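Local coordinates for protein hellethionin-D (PDB 3SZS) that is a secreted plant-defence thionin, toxic to animal cells, that appears to act at the cell membrane, though its precise function is not known, at residues 1-5 and 30-36. Sequence-based numbering, arbitrary orientation.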
ATOM      1  N   LYS A   1       5.580  -1.577  -5.244  1.00 62.44           N
ATOM      2  CA  LYS A   1       6.709  -1.695  -4.269  1.00 68.18           C
ATOM      3  C   LYS A   1       6.233  -1.167  -2.917  1.00 65.68           C
ATOM      4  O   LYS A   1       6.855  -0.290  -2.306  1.00 66.78           O
ATOM      5  CB  LYS A   1       7.904  -0.900  -4.771  1.00 71.39           C
ATOM      6  CG  LYS A   1       8.334  -1.250  -6.188  1.00 74.89           C
ATOM      7  CD  LYS A   1       9.769  -0.786  -6.465  1.00 82.33           C
ATOM      8  CE  LYS A   1      10.313  -1.339  -7.783  1.00 88.15           C
ATOM      9  NZ  LYS A   1      10.164  -2.819  -7.885  1.00 92.67           N
ATOM     10  N   SER A   2       5.118  -1.733  -2.462  1.00 62.45           N
ATOM     11  CA  SER A   2       4.268  -1.106  -1.450  1.00 58.83           C
ATOM     12  C   SER A   2       4.752  -1.288  -0.016  1.00 64.43           C
ATOM     13  O   SER A   2       5.411  -2.273   0.307  1.00 70.48           O
ATOM     14  CB  SER A   2       2.838  -1.645  -1.577  1.00 54.62           C
ATOM     15  OG  SER A   2       2.819  -3.063  -1.550  1.00 57.47           O
ATOM     16  N   CYS A   3       4.385  -0.327   0.832  1.00 62.69           N
ATOM     17  CA  CYS A   3       4.735  -0.324   2.249  1.00 68.65           C
ATOM     18  C   CYS A   3       3.595   0.282   3.064  1.00 65.97           C
ATOM     19  O   CYS A   3       3.227   1.437   2.836  1.00 61.13           O
ATOM     20  CB  CYS A   3       5.995   0.505   2.460  1.00 72.26           C
ATOM     21  SG  CYS A   3       7.450  -0.217   1.710  1.00 78.52           S
ATOM     22  N   CYS A   4       3.048  -0.485   4.009  1.00 69.57           N
ATOM     23  CA  CYS A   4       1.908  -0.034   4.823  1.00 68.54           C
ATOM     24  C   CYS A   4       2.229  -0.021   6.316  1.00 77.29           C
ATOM     25  O   CYS A   4       3.108  -0.745   6.787  1.00 84.05           O
ATOM     26  CB  CYS A   4       0.684  -0.919   4.580  1.00 65.77           C
ATOM     27  SG  CYS A   4       0.052  -0.886   2.893  1.00 56.21           S
ATOM     28  N   ARG A   5       1.477   0.791   7.053  1.00 77.67           N
ATOM     29  CA  ARG A   5       1.761   1.060   8.463  1.00 86.35           C
ATOM     30  C   ARG A   5       1.341  -0.080   9.419  1.00 93.16           C
ATOM     31  O   ARG A   5       1.926  -0.231  10.487  1.00102.31           O
ATOM     32  CB  ARG A   5       1.121   2.397   8.874  1.00 85.18           C
ATOM     33  CG  ARG A   5      -0.394   2.345   8.987  1.00 84.60           C
ATOM     34  CD  ARG A   5      -1.105   3.606   8.473  1.00 81.40           C
ATOM     35  NE  ARG A   5      -2.537   3.327   8.298  1.00 81.11           N
ATOM     36  CZ  ARG A   5      -3.408   3.188   9.307  1.00 86.97           C
ATOM     37  NH1 ARG A   5      -3.029   3.306  10.580  1.00 96.20           N
ATOM     38  NH2 ARG A   5      -4.677   2.929   9.038  1.00 84.15           N
ATOM     39  N   CYS A  30      -5.453   3.720   1.692  1.00 34.30           N
ATOM     40  CA  CYS A  30      -5.053   2.791   2.759  1.00 38.93           C
ATOM     41  C   CYS A  30      -3.927   3.306   3.651  1.00 43.15           C
ATOM     42  O   CYS A  30      -3.398   2.557   4.479  1.00 48.65           O
ATOM     43  CB  CYS A  30      -4.665   1.451   2.119  1.00 37.97           C
ATOM     44  SG  CYS A  30      -6.025   0.738   1.150  1.00 32.71           S
ATOM     45  N   ASP A  31      -3.590   4.587   3.519  1.00 42.52           N
ATOM     46  CA  ASP A  31      -2.441   5.162   4.219  1.00 46.15           C
ATOM     47  C   ASP A  31      -1.187   4.275   3.986  1.00 47.15           C
ATOM     48  O   ASP A  31      -0.612   3.734   4.926  1.00 51.69           O
ATOM     49  CB  ASP A  31      -2.752   5.330   5.726  1.00 53.23           C
ATOM     50  CG  ASP A  31      -3.582   6.594   6.055  1.00 54.75           C
ATOM     51  OD1 ASP A  31      -3.826   7.436   5.168  1.00 53.32           O
ATOM     52  OD2 ASP A  31      -3.971   6.757   7.236  1.00 63.60           O
ATOM     53  N   CYS A  32      -0.807   4.084   2.718  1.00 42.59           N
ATOM     54  CA  CYS A  32       0.441   3.357   2.379  1.00 44.65           C
ATOM     55  C   CYS A  32       1.312   4.168   1.420  1.00 41.38           C
ATOM     56  O   CYS A  32       0.860   5.165   0.845  1.00 37.50           O
ATOM     57  CB  CYS A  32       0.156   1.979   1.762  1.00 44.04           C
ATOM     58  SG  CYS A  32      -0.921   0.910   2.748  1.00 50.10           S
ATOM     59  N   ILE A  33       2.557   3.715   1.248  1.00 43.82           N
ATOM     60  CA  ILE A  33       3.554   4.413   0.429  1.00 42.21           C
ATOM     61  C   ILE A  33       4.298   3.451  -0.498  1.00 43.31           C
ATOM     62  O   ILE A  33       4.220   2.233  -0.332  1.00 45.64           O
ATOM     63  CB  ILE A  33       4.585   5.183   1.309  1.00 46.43           C
ATOM     64  CG1 ILE A  33       5.365   4.231   2.238  1.00 53.54           C
ATOM     65  CG2 ILE A  33       3.877   6.259   2.119  1.00 46.03           C
ATOM     66  CD1 ILE A  33       6.407   4.927   3.114  1.00 59.38           C
ATOM     67  N   HIS A  34       5.020   4.011  -1.466  1.00 41.91           N
ATOM     68  CA  HIS A  34       5.779   3.223  -2.434  1.00 44.19           C
ATOM     69  C   HIS A  34       7.220   3.669  -2.492  1.00 48.63           C
ATOM     70  O   HIS A  34       7.497   4.863  -2.645  1.00 46.35           O
ATOM     71  CB  HIS A  34       5.162   3.325  -3.824  1.00 39.94           C
ATOM     72  CG  HIS A  34       3.838   2.646  -3.926  1.00 36.78           C
ATOM     73  ND1 HIS A  34       2.647   3.307  -3.719  1.00 32.19           N
ATOM     74  CD2 HIS A  34       3.518   1.351  -4.170  1.00 38.18           C
ATOM     75  CE1 HIS A  34       1.649   2.447  -3.836  1.00 31.78           C
ATOM     76  NE2 HIS A  34       2.151   1.256  -4.112  1.00 33.94           N
ATOM     77  N   VAL A  35       8.121   2.689  -2.389  1.00 55.19           N
ATOM     78  CA  VAL A  35       9.567   2.906  -2.357  1.00 61.68           C
ATOM     79  C   VAL A  35      10.253   2.134  -3.485  1.00 66.35           C
ATOM     80  O   VAL A  35       9.735   1.121  -3.942  1.00 66.42           O
ATOM     81  CB  VAL A  35      10.173   2.439  -1.010  1.00 68.41           C
ATOM     82  CG1 VAL A  35       9.581   3.229   0.145  1.00 65.75           C
ATOM     83  CG2 VAL A  35       9.947   0.944  -0.800  1.00 72.38           C
ATOM     84  N   THR A  36      11.417   2.609  -3.922  1.00 71.23           N
ATOM     85  CA  THR A  36      12.215   1.929  -4.952  1.00 77.69           C
ATOM     86  C   THR A  36      13.356   1.097  -4.337  1.00 88.47           C
ATOM     87  O   THR A  36      14.328   0.764  -5.016  1.00 95.57           O
ATOM     88  CB  THR A  36      12.807   2.943  -5.960  1.00 77.53           C
ATOM     89  OG1 THR A  36      13.702   3.834  -5.282  1.00 79.90           O
ATOM     90  CG2 THR A  36      11.698   3.752  -6.625  1.00 69.01           C
TER
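Start with the disulfide: C4 and C32 join SG to SG at 2.0 Å, a right-handed bridge (chi3 105°) across the small antiparallel sheet of the thionin fold, where the chain's first strand pairs with the strand following the two helices. S2 and H34 lie on the same face, against helix 7-18. With chi1 p, S2 hydrogen-bonds R10 through OG; chi1 m brings the H34 ring beside S2, CD2 3.7 Å from S2 CA, and NE2 hydrogen-bonds Y13. The opposite face carries C3 and I33. C3 sets CB 3.8 Å from I33 CG1 and SG 3.7 Å from V35 CG2. C3 and I33, a hydrogen-bonded pair, exchange N to O bonds (C3 N–I33 O 2.8 Å, I33 N–C3 O 2.9 Å); a third, V35 N to K1 O (3.2 Å), continues the pattern past the strand ends. R5 NE sits 3.9 Å from D31 OD2, a long salt bridge over the guanidinium face. Thus C4–C32 and backbone bonds hold the strands together, C3–C40 ties the other face to the C-terminal part, and R5–D31 adds charge attraction alone.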